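Local coordinates for Baccell_00875 (Bacteroides cellulosilyticus DSM 14838, PDB 5NO8), which is a polysaccharide lyase that probably removes the rhamnose caps of complex arabinogalactan proteins by cleaving next to glucuronic acid, at residues R445-N450 and A535-Y540; G488-G493 and V527-N532. All coordinates share one frame; numbering follows the deposited sequence.

Contact 1: residues R445-N450 and A535-Y540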
loop_
_atom_site.group_PDB
_atom_site.type_symbol
_atom_site.label_atom_id
_atom_site.label_comp_id
_atom_site.label_asym_id
_atom_site.label_seq_id
_atom_site.Cartn_x
_atom_site.Cartn_y
_atom_site.Cartn_z
ATOM N N ARG A 445 -22.983 14.252 2.627
ATOM C CA ARG A 445 -22.536 14.447 1.253
ATOM C C ARG A 445 -23.197 13.518 0.206
ATOM O O ARG A 445 -23.537 12.350 0.484
ATOM C CB ARG A 445 -21.001 14.351 1.169
ATOM C CG ARG A 445 -20.445 12.944 1.354
ATOM C CD ARG A 445 -18.938 12.937 1.525
ATOM N NE ARG A 445 -18.447 11.613 1.918
ATOM C CZ ARG A 445 -17.189 11.329 2.267
ATOM N NH1 ARG A 445 -16.252 12.276 2.275
ATOM N NH2 ARG A 445 -16.853 10.075 2.611
ATOM N N ASN A 446 -23.360 14.061 -0.999
ATOM C CA ASN A 446 -23.849 13.332 -2.145
ATOM C C ASN A 446 -22.601 13.096 -2.992
ATOM O O ASN A 446 -22.116 14.003 -3.661
ATOM C CB ASN A 446 -24.926 14.154 -2.869
ATOM C CG ASN A 446 -25.497 13.455 -4.090
ATOM O OD1 ASN A 446 -25.202 12.302 -4.367
ATOM N ND2 ASN A 446 -26.329 14.176 -4.841
ATOM N N ARG A 447 -22.076 11.867 -2.945
ATOM C CA ARG A 447 -20.718 11.551 -3.408
ATOM C C ARG A 447 -20.757 10.457 -4.473
ATOM O O ARG A 447 -21.365 9.415 -4.266
ATOM C CB ARG A 447 -19.930 11.097 -2.177
ATOM C CG ARG A 447 -18.573 10.457 -2.386
ATOM C CD ARG A 447 -18.150 9.851 -1.063
ATOM N NE ARG A 447 -16.782 9.349 -1.017
ATOM C CZ ARG A 447 -16.397 8.210 -0.410
ATOM N NH1 ARG A 447 -15.107 7.890 -0.389
ATOM N NH2 ARG A 447 -17.288 7.379 0.170
ATOM N N GLY A 448 -20.074 10.675 -5.593
ATOM C CA GLY A 448 -20.220 9.822 -6.779
ATOM C C GLY A 448 -19.812 8.373 -6.568
ATOM O O GLY A 448 -20.393 7.468 -7.162
ATOM N N TYR A 449 -18.804 8.173 -5.728
ATOM C CA TYR A 449 -18.297 6.833 -5.393
ATOM C C TYR A 449 -19.422 5.949 -4.879
ATOM O O TYR A 449 -19.503 4.766 -5.236
ATOM C CB TYR A 449 -17.200 6.920 -4.311
ATOM C CG TYR A 449 -15.867 7.498 -4.770
ATOM C CD1 TYR A 449 -15.022 6.762 -5.592
ATOM C CD2 TYR A 449 -15.426 8.763 -4.338
ATOM C CE1 TYR A 449 -13.795 7.260 -6.010
ATOM C CE2 TYR A 449 -14.176 9.268 -4.736
ATOM C CZ TYR A 449 -13.371 8.507 -5.580
ATOM O OH TYR A 449 -12.147 8.957 -6.015
ATOM N N ASN A 450 -20.306 6.521 -4.067
ATOM C CA ASN A 450 -21.289 5.739 -3.340
ATOM C C ASN A 450 -22.286 5.071 -4.277
ATOM O O ASN A 450 -22.792 3.992 -3.955
ATOM C CB ASN A 450 -22.039 6.594 -2.314
ATOM C CG ASN A 450 -21.131 7.174 -1.247
ATOM O OD1 ASN A 450 -19.968 6.771 -1.100
ATOM N ND2 ASN A 450 -21.669 8.112 -0.471
ATOM N N ALA A 535 -7.908 15.324 -10.051
ATOM C CA ALA A 535 -7.794 15.102 -8.618
ATOM C C ALA A 535 -9.154 14.644 -8.100
ATOM O O ALA A 535 -10.193 15.087 -8.593
ATOM C CB ALA A 535 -7.345 16.370 -7.902
ATOM N N HIS A 536 -9.143 13.735 -7.130
ATOM C CA HIS A 536 -10.366 13.331 -6.434
ATOM C C HIS A 536 -10.142 13.613 -4.952
ATOM O O HIS A 536 -9.832 14.746 -4.591
ATOM C CB HIS A 536 -10.727 11.870 -6.766
ATOM C CG HIS A 536 -11.204 11.676 -8.172
ATOM N ND1 HIS A 536 -10.369 11.768 -9.263
ATOM C CD2 HIS A 536 -12.439 11.409 -8.663
ATOM C CE1 HIS A 536 -11.067 11.569 -10.367
ATOM N NE2 HIS A 536 -12.323 11.340 -10.029
ATOM N N GLU A 537 -10.276 12.612 -4.083
ATOM C CA GLU A 537 -10.151 12.830 -2.650
ATOM C C GLU A 537 -8.665 12.891 -2.242
ATOM O O GLU A 537 -8.314 13.422 -1.187
ATOM C CB GLU A 537 -10.975 11.767 -1.909
ATOM C CG GLU A 537 -12.471 11.975 -2.207
ATOM C CD GLU A 537 -13.411 10.900 -1.677
ATOM O OE1 GLU A 537 -12.932 9.850 -1.190
ATOM O OE2 GLU A 537 -14.648 11.115 -1.781
ATOM N N VAL A 538 -7.805 12.359 -3.107
ATOM C CA VAL A 538 -6.359 12.579 -3.060
ATOM C C VAL A 538 -6.019 13.094 -4.456
ATOM O O VAL A 538 -6.731 12.784 -5.409
ATOM C CB VAL A 538 -5.614 11.260 -2.740
ATOM C CG1 VAL A 538 -4.124 11.486 -2.503
ATOM C CG2 VAL A 538 -6.241 10.564 -1.530
ATOM N N ASN A 539 -4.950 13.880 -4.589
ATOM C CA ASN A 539 -4.648 14.547 -5.872
ATOM C C ASN A 539 -4.214 13.588 -6.960
ATOM O O ASN A 539 -4.492 13.803 -8.135
ATOM C CB ASN A 539 -3.560 15.629 -5.718
ATOM C CG ASN A 539 -3.962 16.762 -4.788
ATOM O OD1 ASN A 539 -3.085 17.413 -4.168
ATOM N ND2 ASN A 539 -5.263 16.999 -4.651
ATOM N N TYR A 540 -3.499 12.544 -6.558
ATOM C CA TYR A 540 -3.087 11.507 -7.464
ATOM C C TYR A 540 -2.886 10.306 -6.585
ATOM O O TYR A 540 -2.277 10.441 -5.542
ATOM C CB TYR A 540 -1.773 11.903 -8.143
ATOM C CG TYR A 540 -1.191 10.842 -9.024
ATOM C CD1 TYR A 540 -1.679 10.631 -10.311
ATOM C CD2 TYR A 540 -0.149 10.016 -8.570
ATOM C CE1 TYR A 540 -1.165 9.632 -11.122
ATOM C CE2 TYR A 540 0.385 9.025 -9.383
ATOM C CZ TYR A 540 -0.135 8.832 -10.653
ATOM O OH TYR A 540 0.387 7.854 -11.462
HETATM O O HOH W 1 -9.286 9.601 -4.528
#
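Arg447 and Glu537 meet as two flat groups laid edge against edge, a clear example of a side-on bidentate salt bridge. Their planes lie only 7° apart although the two side chains cross at about a right angle. Arg447 NE donates to Glu537 OE2 over 2.9 Å and Arg447 NH1 to Glu537 OE1 over 3.0 Å; both bonds are nearly straight, and each oxygen offers its syn lone pair. The arginine reaches out because its CG is anti to the backbone N (chi1 169°) and the chain stays extended as far as NE. Arg445 NH2 lies over the centre of one guanidinium face, and Tyr449 CB over the opposite one.

The Tyr449 and Glu537 side chains slide past each other in opposite directions, ring and carboxylate turned 57° apart, with Tyr449 CE2 at 3.5 Å from Glu537 OE2, which lies near the ring edge. The tyrosine hydroxyl, Tyr449 OH, ends 3.3 Å from His536 CB, and a water bridges Tyr449 OH to Glu537 N.

With an alanine in place of Arg447, Glu537 would probably lose both N-H donors and its carboxylate would be set free to turn. Arg447 NH1 also forms a salt bridge with Glu394, its strongest polar partner, while Arg445 pairs with Asp388. Arg447 is thus shared between two acids, and its coplanar two-nitrogen grip fixes the rotation of the Glu537 carboxylate just before the N-terminal end of helix 448-465, with a bound glycerol close by.

Contact 2: residues G488-G493 and V527-N532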
loop_
_atom_site.group_PDB
_atom_site.type_symbol
_atom_site.label_atom_id
_atom_site.label_comp_id
_atom_site.label_asym_id
_atom_site.label_seq_id
_atom_site.Cartn_x
_atom_site.Cartn_y
_atom_site.Cartn_z
ATOM N N GLY A 488 -16.902 11.608 -16.581
ATOM C CA GLY A 488 -15.456 11.480 -16.347
ATOM C C GLY A 488 -15.063 11.326 -14.891
ATOM O O GLY A 488 -13.943 11.705 -14.530
ATOM N N PHE A 489 -15.967 10.798 -14.051
ATOM C CA PHE A 489 -15.659 10.552 -12.635
ATOM C C PHE A 489 -14.966 9.184 -12.577
ATOM O O PHE A 489 -15.499 8.189 -13.081
ATOM C CB PHE A 489 -16.942 10.578 -11.791
ATOM C CG PHE A 489 -16.720 10.715 -10.291
ATOM C CD1 PHE A 489 -16.280 9.626 -9.521
ATOM C CD2 PHE A 489 -17.020 11.904 -9.634
ATOM C CE1 PHE A 489 -16.109 9.746 -8.142
ATOM C CE2 PHE A 489 -16.862 12.027 -8.260
ATOM C CZ PHE A 489 -16.396 10.949 -7.508
ATOM N N TYR A 490 -13.791 9.135 -11.954
ATOM C CA TYR A 490 -12.972 7.924 -11.895
ATOM C C TYR A 490 -13.379 7.096 -10.678
ATOM O O TYR A 490 -12.596 6.888 -9.730
ATOM C CB TYR A 490 -11.495 8.277 -11.834
ATOM C CG TYR A 490 -10.915 8.773 -13.137
ATOM C CD1 TYR A 490 -11.329 9.978 -13.714
ATOM C CD2 TYR A 490 -9.945 8.036 -13.791
ATOM C CE1 TYR A 490 -10.784 10.409 -14.926
ATOM C CE2 TYR A 490 -9.390 8.460 -14.996
ATOM C CZ TYR A 490 -9.814 9.652 -15.564
ATOM O OH TYR A 490 -9.236 10.049 -16.766
ATOM N N ALA A 491 -14.589 6.577 -10.725
ATOM C CA ALA A 491 -15.164 5.898 -9.563
ATOM C C ALA A 491 -14.549 4.508 -9.455
ATOM O O ALA A 491 -14.165 3.922 -10.461
ATOM C CB ALA A 491 -16.673 5.787 -9.718
ATOM N N ILE A 492 -14.511 3.987 -8.228
ATOM C CA ILE A 492 -13.978 2.669 -7.961
ATOM C C ILE A 492 -15.060 1.601 -8.199
ATOM O O ILE A 492 -16.179 1.694 -7.666
ATOM C CB ILE A 492 -13.487 2.559 -6.510
ATOM C CG1 ILE A 492 -12.345 3.558 -6.256
ATOM C CG2 ILE A 492 -13.029 1.124 -6.227
ATOM C CD1 ILE A 492 -12.177 3.903 -4.798
ATOM N N GLY A 493 -14.703 0.587 -8.973
ATOM C CA GLY A 493 -15.562 -0.569 -9.167
ATOM C C GLY A 493 -16.838 -0.206 -9.903
ATOM O O GLY A 493 -17.933 -0.602 -9.502
ATOM N N VAL A 527 -9.920 7.781 -22.116
ATOM C CA VAL A 527 -8.936 7.727 -23.190
ATOM C C VAL A 527 -8.392 9.120 -23.552
ATOM O O VAL A 527 -7.185 9.281 -23.790
ATOM C CB VAL A 527 -9.511 7.021 -24.447
ATOM C CG1 VAL A 527 -8.596 7.176 -25.654
ATOM C CG2 VAL A 527 -9.713 5.537 -24.168
ATOM N N LYS A 528 -9.279 10.108 -23.604
ATOM C CA LYS A 528 -8.869 11.469 -23.935
ATOM C C LYS A 528 -8.041 12.078 -22.799
ATOM O O LYS A 528 -7.105 12.802 -23.064
ATOM C CB LYS A 528 -10.092 12.334 -24.243
ATOM C CG LYS A 528 -9.791 13.718 -24.803
ATOM C CD LYS A 528 -11.062 14.558 -24.834
ATOM C CE LYS A 528 -11.466 15.064 -23.443
ATOM N NZ LYS A 528 -12.914 14.824 -23.141
ATOM N N ASN A 529 -8.374 11.781 -21.544
ATOM C CA ASN A 529 -7.577 12.265 -20.420
ATOM C C ASN A 529 -6.172 11.655 -20.392
ATOM O O ASN A 529 -5.223 12.342 -20.048
ATOM C CB ASN A 529 -8.270 11.992 -19.088
ATOM C CG ASN A 529 -9.493 12.847 -18.871
ATOM O OD1 ASN A 529 -9.727 13.820 -19.599
ATOM N ND2 ASN A 529 -10.278 12.506 -17.842
ATOM N N GLY A 530 -6.042 10.377 -20.755
ATOM C CA GLY A 530 -4.775 9.649 -20.606
ATOM C C GLY A 530 -4.241 9.779 -19.181
ATOM O O GLY A 530 -4.983 9.593 -18.212
ATOM N N LEU A 531 -2.981 10.169 -19.053
ATOM C CA LEU A 531 -2.349 10.312 -17.740
ATOM C C LEU A 531 -2.649 11.640 -17.042
ATOM O O LEU A 531 -2.201 11.859 -15.909
ATOM C CB LEU A 531 -0.837 10.111 -17.861
ATOM C CG LEU A 531 -0.375 8.840 -18.587
ATOM C CD1 LEU A 531 1.144 8.760 -18.559
ATOM C CD2 LEU A 531 -0.993 7.596 -17.984
ATOM N N ASN A 532 -3.428 12.518 -17.673
ATOM C CA ASN A 532 -3.921 13.718 -16.992
ATOM C C ASN A 532 -5.103 13.391 -16.093
ATOM O O ASN A 532 -6.225 13.807 -16.341
ATOM C CB ASN A 532 -4.297 14.805 -18.007
ATOM C CG ASN A 532 -3.150 15.141 -18.922
ATOM O OD1 ASN A 532 -3.231 14.937 -20.128
ATOM N ND2 ASN A 532 -2.047 15.604 -18.342
HETATM O O HOH W 2 -12.561 13.376 -16.263
HETATM O O HOH W 3 -7.543 8.585 -17.930
#
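Tyr490 and Asn529 touch through one phenol oxygen and one amide, which illustrates how a small interface can still be sharply defined. Asn529 ND2 donates to Tyr490 OH over 2.9 Å, at an N-H...O angle of 159°, and the acceptor lies almost in the amide plane. Ring and amide are themselves nearly coplanar, 14° apart, and the amide nitrogen, Asn529 ND2, comes in at the ring edge, 3.6 Å from Tyr490 CE1. The asparagine's own stem closes in as well: Asn529 CB stands 3.2 Å from Tyr490 OH. Both residues hold CG anti to the carbonyl carbon, beside the backbone N, which directs the two side chains at each other.

This close, direct part is confined to the end of the phenol. Around it the segments are joined by water. One water accepts from Asn529 ND2 and donates to Gly488 O, giving the amide nitrogen a second acceptor. Another donates to Gly530 O, 2.8 Å away from the water oxygen, and accepts from Tyr490 OH. Both waters lie near the plane of the phenol ring at its edge, and the hydroxyl thus takes part in two hydrogen bonds.

Gly530 leaves the helix with positive phi, and a type II' turn from Asn529 to Asn532 follows, closed by Asn532 N bonding to Asn529 O. Tyr490 occupies the centre of an inverse gamma turn in the loop between helices 469-485 and 496-505. The ring stacks with Phe526 and packs against Ile544 and Ala548, so the contact ties that loop to the C-terminal end of helix 509-529 beside helix 542-559.

Both contacts are partly buried and belong to the helical part of the chain, with contact 2 nested inside the loop that contact 1 closes. Their centres lie 12 Å apart, and they touch directly: His536 NE2 probably accepts from Tyr490 N at 3.3 Å, while Phe489 meets Tyr449 and His536 edge to face. In contact 1 buried Arg447 and Tyr449 meet exposed Glu537 and partly exposed His536; in contact 2 buried Tyr490 meets partly exposed Asn529. Contact 1 joins the start of helix 448-465 to the 535-540 loop mainly through charge, whereas contact 2 fastens the end of helix 509-529 to the 488-493 loop through neutral groups and water.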